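Local coordinates for peroxisomal membrane protein LPX1 (PDB 2Y6U) that hydrolyses acyl esters in the peroxisome, with lipase and phospholipase A activity, and has an alpha/beta-hydrolase fold, at residues Asn220-Phe223 with Phe224-Ala227; Ile231-Asn234 with Ile235-Phe238. All blocks are in the same frame, centred on the assembly; numbering follows the deposited sequence.

Contact 1 of 2, residues Asn220-Phe223 with Phe224-Ala227; sequences NGSF and FTNA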
loop_
_atom_site.group_PDB
_atom_site.type_symbol
_atom_site.label_atom_id
_atom_site.label_comp_id
_atom_site.label_asym_id
_atom_site.label_seq_id
_atom_site.Cartn_x
_atom_site.Cartn_y
_atom_site.Cartn_z
ATOM N N ASN A 220 -16.548 17.927 32.116
ATOM C CA ASN A 220 -17.157 19.253 31.823
ATOM C C ASN A 220 -16.597 20.063 30.669
ATOM O O ASN A 220 -17.293 20.970 30.179
ATOM C CB ASN A 220 -17.093 20.150 33.049
ATOM C CG ASN A 220 -17.859 19.618 34.172
ATOM O OD1 ASN A 220 -19.063 19.831 34.252
ATOM N ND2 ASN A 220 -17.174 18.978 35.112
ATOM N N GLY A 221 -15.348 19.831 30.286
ATOM C CA GLY A 221 -14.703 20.712 29.306
ATOM C C GLY A 221 -14.102 19.998 28.099
ATOM O O GLY A 221 -13.707 20.637 27.133
ATOM N N SER A 222 -14.076 18.682 28.113
ATOM C CA SER A 222 -13.524 17.943 27.000
ATOM C C SER A 222 -14.600 17.790 25.889
ATOM O O SER A 222 -15.760 18.213 26.065
ATOM C CB SER A 222 -13.087 16.552 27.481
ATOM O OG SER A 222 -14.224 15.706 27.653
ATOM N N PHE A 223 -14.212 17.143 24.796
ATOM C CA PHE A 223 -15.163 16.758 23.756
ATOM C C PHE A 223 -16.096 15.621 24.203
ATOM O O PHE A 223 -17.053 15.314 23.501
ATOM C CB PHE A 223 -14.440 16.360 22.489
ATOM C CG PHE A 223 -14.152 17.519 21.570
ATOM C CD1 PHE A 223 -15.211 18.225 20.958
ATOM C CD2 PHE A 223 -12.842 17.925 21.330
ATOM C CE1 PHE A 223 -14.971 19.310 20.123
ATOM C CE2 PHE A 223 -12.586 19.023 20.482
ATOM C CZ PHE A 223 -13.644 19.717 19.887
ATOM N N PHE A 224 -15.827 14.994 25.352
ATOM C CA PHE A 224 -16.509 13.711 25.673
ATOM C C PHE A 224 -17.579 13.843 26.770
ATOM O O PHE A 224 -18.098 12.831 27.248
ATOM C CB PHE A 224 -15.444 12.661 26.036
ATOM C CG PHE A 224 -14.296 12.674 25.094
ATOM C CD1 PHE A 224 -14.519 12.411 23.760
ATOM C CD2 PHE A 224 -12.996 12.942 25.525
ATOM C CE1 PHE A 224 -13.482 12.450 22.836
ATOM C CE2 PHE A 224 -11.957 12.939 24.612
ATOM C CZ PHE A 224 -12.195 12.696 23.300
ATOM N N THR A 225 -17.964 15.075 27.091
ATOM C CA THR A 225 -18.876 15.326 28.230
ATOM C C THR A 225 -20.206 14.634 28.084
ATOM O O THR A 225 -20.871 14.313 29.098
ATOM C CB THR A 225 -19.140 16.862 28.473
ATOM O OG1 THR A 225 -19.972 17.363 27.415
ATOM C CG2 THR A 225 -17.815 17.629 28.486
ATOM N N ASN A 226 -20.620 14.417 26.836
ATOM C CA ASN A 226 -21.919 13.808 26.587
ATOM C C ASN A 226 -21.796 12.347 26.173
ATOM O O ASN A 226 -22.776 11.763 25.766
ATOM C CB ASN A 226 -22.732 14.595 25.543
ATOM C CG ASN A 226 -23.177 15.956 26.080
ATOM O OD1 ASN A 226 -22.888 16.962 25.469
ATOM N ND2 ASN A 226 -23.836 15.985 27.229
ATOM N N ALA A 227 -20.608 11.766 26.280
ATOM C CA ALA A 227 -20.443 10.367 25.893
ATOM C C ALA A 227 -21.216 9.491 26.885
ATOM O O ALA A 227 -21.465 9.880 28.035
ATOM C CB ALA A 227 -18.974 9.971 25.881
HETATM O O HOH W 1 -19.501 14.187 24.205
#
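Asn220 meets Thr225 across the loop that joins helix 211-220 to helix 229-239 in this alpha/beta hydrolase. The loop holds a type I beta turn from Phe224 to Ala227, Ala227 N bonding to Phe224 O. The methyl CG2 of Thr225 lies 3.5 Å from Asn220 C. The amide ND2 of Asn220 points back to the helix and bonds to Lys216 O. At Gly221 the backbone leaves helical geometry, and its N lies near the Thr225 methyl. Ser222 makes the polar link. Its OG sits between its own backbone N and carbonyl carbon (chi1 76°) and accepts a hydrogen bond from Phe224 N at 2.9 Å, with an N-H...O angle of 159°. The same hydroxyl bonds to Met218 O, which ties the loop to the last turn of the helix. Ser222 O is 3.2 Å from Thr225 CG2 and bonds to Lys203 NZ. Phe223 gives a CH-pi contact: its CB lies over one face of the Phe224 ring, 4.2 Å from the centroid and offset toward the rim. The Phe223 ring makes a cation-pi contact with Lys203. Water 1 donates to Phe223 O at 2.8 Å and accepts from Asn226 N at 2.9 Å.

Contact 2 of 2, residues Ile231-Asn234 with Ile235-Phe238; sequences ILQN and IIDF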
loop_
_atom_site.group_PDB
_atom_site.type_symbol
_atom_site.label_atom_id
_atom_site.label_comp_id
_atom_site.label_asym_id
_atom_site.label_seq_id
_atom_site.Cartn_x
_atom_site.Cartn_y
_atom_site.Cartn_z
ATOM N N ILE A 231 -18.542 4.768 28.506
ATOM C CA ILE A 231 -17.462 5.100 27.591
ATOM C C ILE A 231 -16.621 6.275 28.108
ATOM O O ILE A 231 -15.408 6.247 28.087
ATOM C CB ILE A 231 -18.002 5.356 26.145
ATOM C CG1 ILE A 231 -18.699 4.074 25.629
ATOM C CG2 ILE A 231 -16.929 5.764 25.149
ATOM C CD1 ILE A 231 -19.309 4.208 24.181
ATOM N N LEU A 232 -17.286 7.251 28.666
ATOM C CA LEU A 232 -16.597 8.354 29.338
ATOM C C LEU A 232 -15.690 7.862 30.476
ATOM O O LEU A 232 -14.503 8.239 30.545
ATOM C CB LEU A 232 -17.639 9.354 29.825
ATOM C CG LEU A 232 -17.127 10.601 30.518
ATOM C CD1 LEU A 232 -16.076 11.279 29.604
ATOM C CD2 LEU A 232 -18.372 11.518 30.857
ATOM N N GLN A 233 -16.202 6.960 31.307
ATOM C CA GLN A 233 -15.411 6.385 32.387
ATOM C C GLN A 233 -14.234 5.628 31.754
ATOM O O GLN A 233 -13.133 5.751 32.245
ATOM C CB GLN A 233 -16.230 5.433 33.265
ATOM C CG GLN A 233 -15.479 4.940 34.541
ATOM C CD GLN A 233 -15.125 6.089 35.451
ATOM O OE1 GLN A 233 -16.015 6.803 35.888
ATOM N NE2 GLN A 233 -13.837 6.255 35.771
ATOM N N ASN A 234 -14.464 4.824 30.718
ATOM C CA ASN A 234 -13.338 4.128 30.042
ATOM C C ASN A 234 -12.295 5.094 29.472
ATOM O O ASN A 234 -11.093 4.839 29.590
ATOM C CB ASN A 234 -13.829 3.303 28.900
ATOM C CG ASN A 234 -14.636 2.153 29.340
ATOM O OD1 ASN A 234 -14.591 1.749 30.552
ATOM N ND2 ASN A 234 -15.415 1.591 28.376
ATOM N N ILE A 235 -12.776 6.211 28.883
ATOM C CA ILE A 235 -11.881 7.255 28.360
ATOM C C ILE A 235 -11.055 7.836 29.504
ATOM O O ILE A 235 -9.833 7.985 29.393
ATOM C CB ILE A 235 -12.646 8.358 27.594
ATOM C CG1 ILE A 235 -13.165 7.813 26.255
ATOM C CG2 ILE A 235 -11.752 9.578 27.391
ATOM C CD1 ILE A 235 -14.260 8.707 25.557
ATOM N N ILE A 236 -11.722 8.183 30.593
ATOM C CA ILE A 236 -11.062 8.791 31.738
ATOM C C ILE A 236 -9.964 7.907 32.284
ATOM O O ILE A 236 -8.830 8.354 32.519
ATOM C CB ILE A 236 -12.095 9.195 32.826
ATOM C CG1 ILE A 236 -12.931 10.397 32.335
ATOM C CG2 ILE A 236 -11.382 9.464 34.188
ATOM C CD1 ILE A 236 -14.353 10.634 33.102
ATOM N N ASP A 237 -10.268 6.631 32.448
ATOM C CA ASP A 237 -9.327 5.679 33.019
ATOM C C ASP A 237 -8.179 5.356 32.053
ATOM O O ASP A 237 -7.028 5.093 32.499
ATOM C CB ASP A 237 -10.064 4.390 33.443
ATOM C CG ASP A 237 -10.966 4.607 34.693
ATOM O OD1 ASP A 237 -10.635 5.488 35.495
ATOM O OD2 ASP A 237 -12.018 3.932 34.847
ATOM N N PHE A 238 -8.472 5.337 30.764
ATOM C CA PHE A 238 -7.452 4.920 29.751
ATOM C C PHE A 238 -6.426 6.050 29.517
ATOM O O PHE A 238 -5.226 5.818 29.358
ATOM C CB PHE A 238 -8.123 4.561 28.472
ATOM C CG PHE A 238 -7.175 4.328 27.317
ATOM C CD1 PHE A 238 -6.606 3.092 27.118
ATOM C CD2 PHE A 238 -6.900 5.343 26.420
ATOM C CE1 PHE A 238 -5.739 2.889 26.063
ATOM C CE2 PHE A 238 -6.063 5.162 25.395
ATOM C CZ PHE A 238 -5.474 3.933 25.196
HETATM O O HOH W 2 -11.982 7.241 37.384
HETATM O O HOH W 3 -12.855 2.507 33.013
#
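Ile235 packs one turn along helix 229-239 from Ile231, the two side chains crossing at a slant, CD1 4.0 Å from Ile231 CG2. With CG1 of Ile235 anti to the carbonyl carbon (chi1 -71°), CG1 lies against Ile231 O at 3.3 Å. Ile235 N donates to that same oxygen at 2.7 Å. Leu232 and Ile236 repeat the i to i+4 spacing, and Met218 and Arg219 of helix 211-220 pack against this side. Gln233 turns to the polar side. Its chain bends at chi2 (62°) and brings NE2 to Asp237 OD2 at 3.1 Å. The bond lies close to the Gln233 amide plane but meets the carboxylate from above its plane. Water 2 joins NE2, 2.6 Å away, to Asp237 OD1. A leucine in place of Gln233 would probably leave Asp237 OD2 without its amide donor and water 2 without its NE2 partner. Asn234 CB lies against Ile235 N, and Asn234 O accepts from Phe238 N at 2.9 Å. Asp237 OD1 also forms a salt bridge with Arg240. The carboxylate thus has a neutral donor one turn back and a charged partner ahead, which is likely to favour its ionised form.

In the fold
Contact 1 is a surface contact in the loop between two helices; contact 2 lies partly buried on the second, helix 229-239. In 220-227 the chain is irregular, and a serine hydroxyl, a water and one beta turn hold it. In 231-238 regular backbone bonds do that work, with apolar pairs one turn apart on the buried faces and an amide-carboxylate pair on a more exposed one. Both reach back to helix 211-220 through Met218: its carbonyl in contact 1, its side chain in contact 2. They also meet directly. Phe224 CG is 4.0 Å from Ile235 CD1, and Leu232 CD1 packs on Phe224 O. Bound glycerol, probably from the crystallisation liquor, lies close to Phe224 and to Ile235.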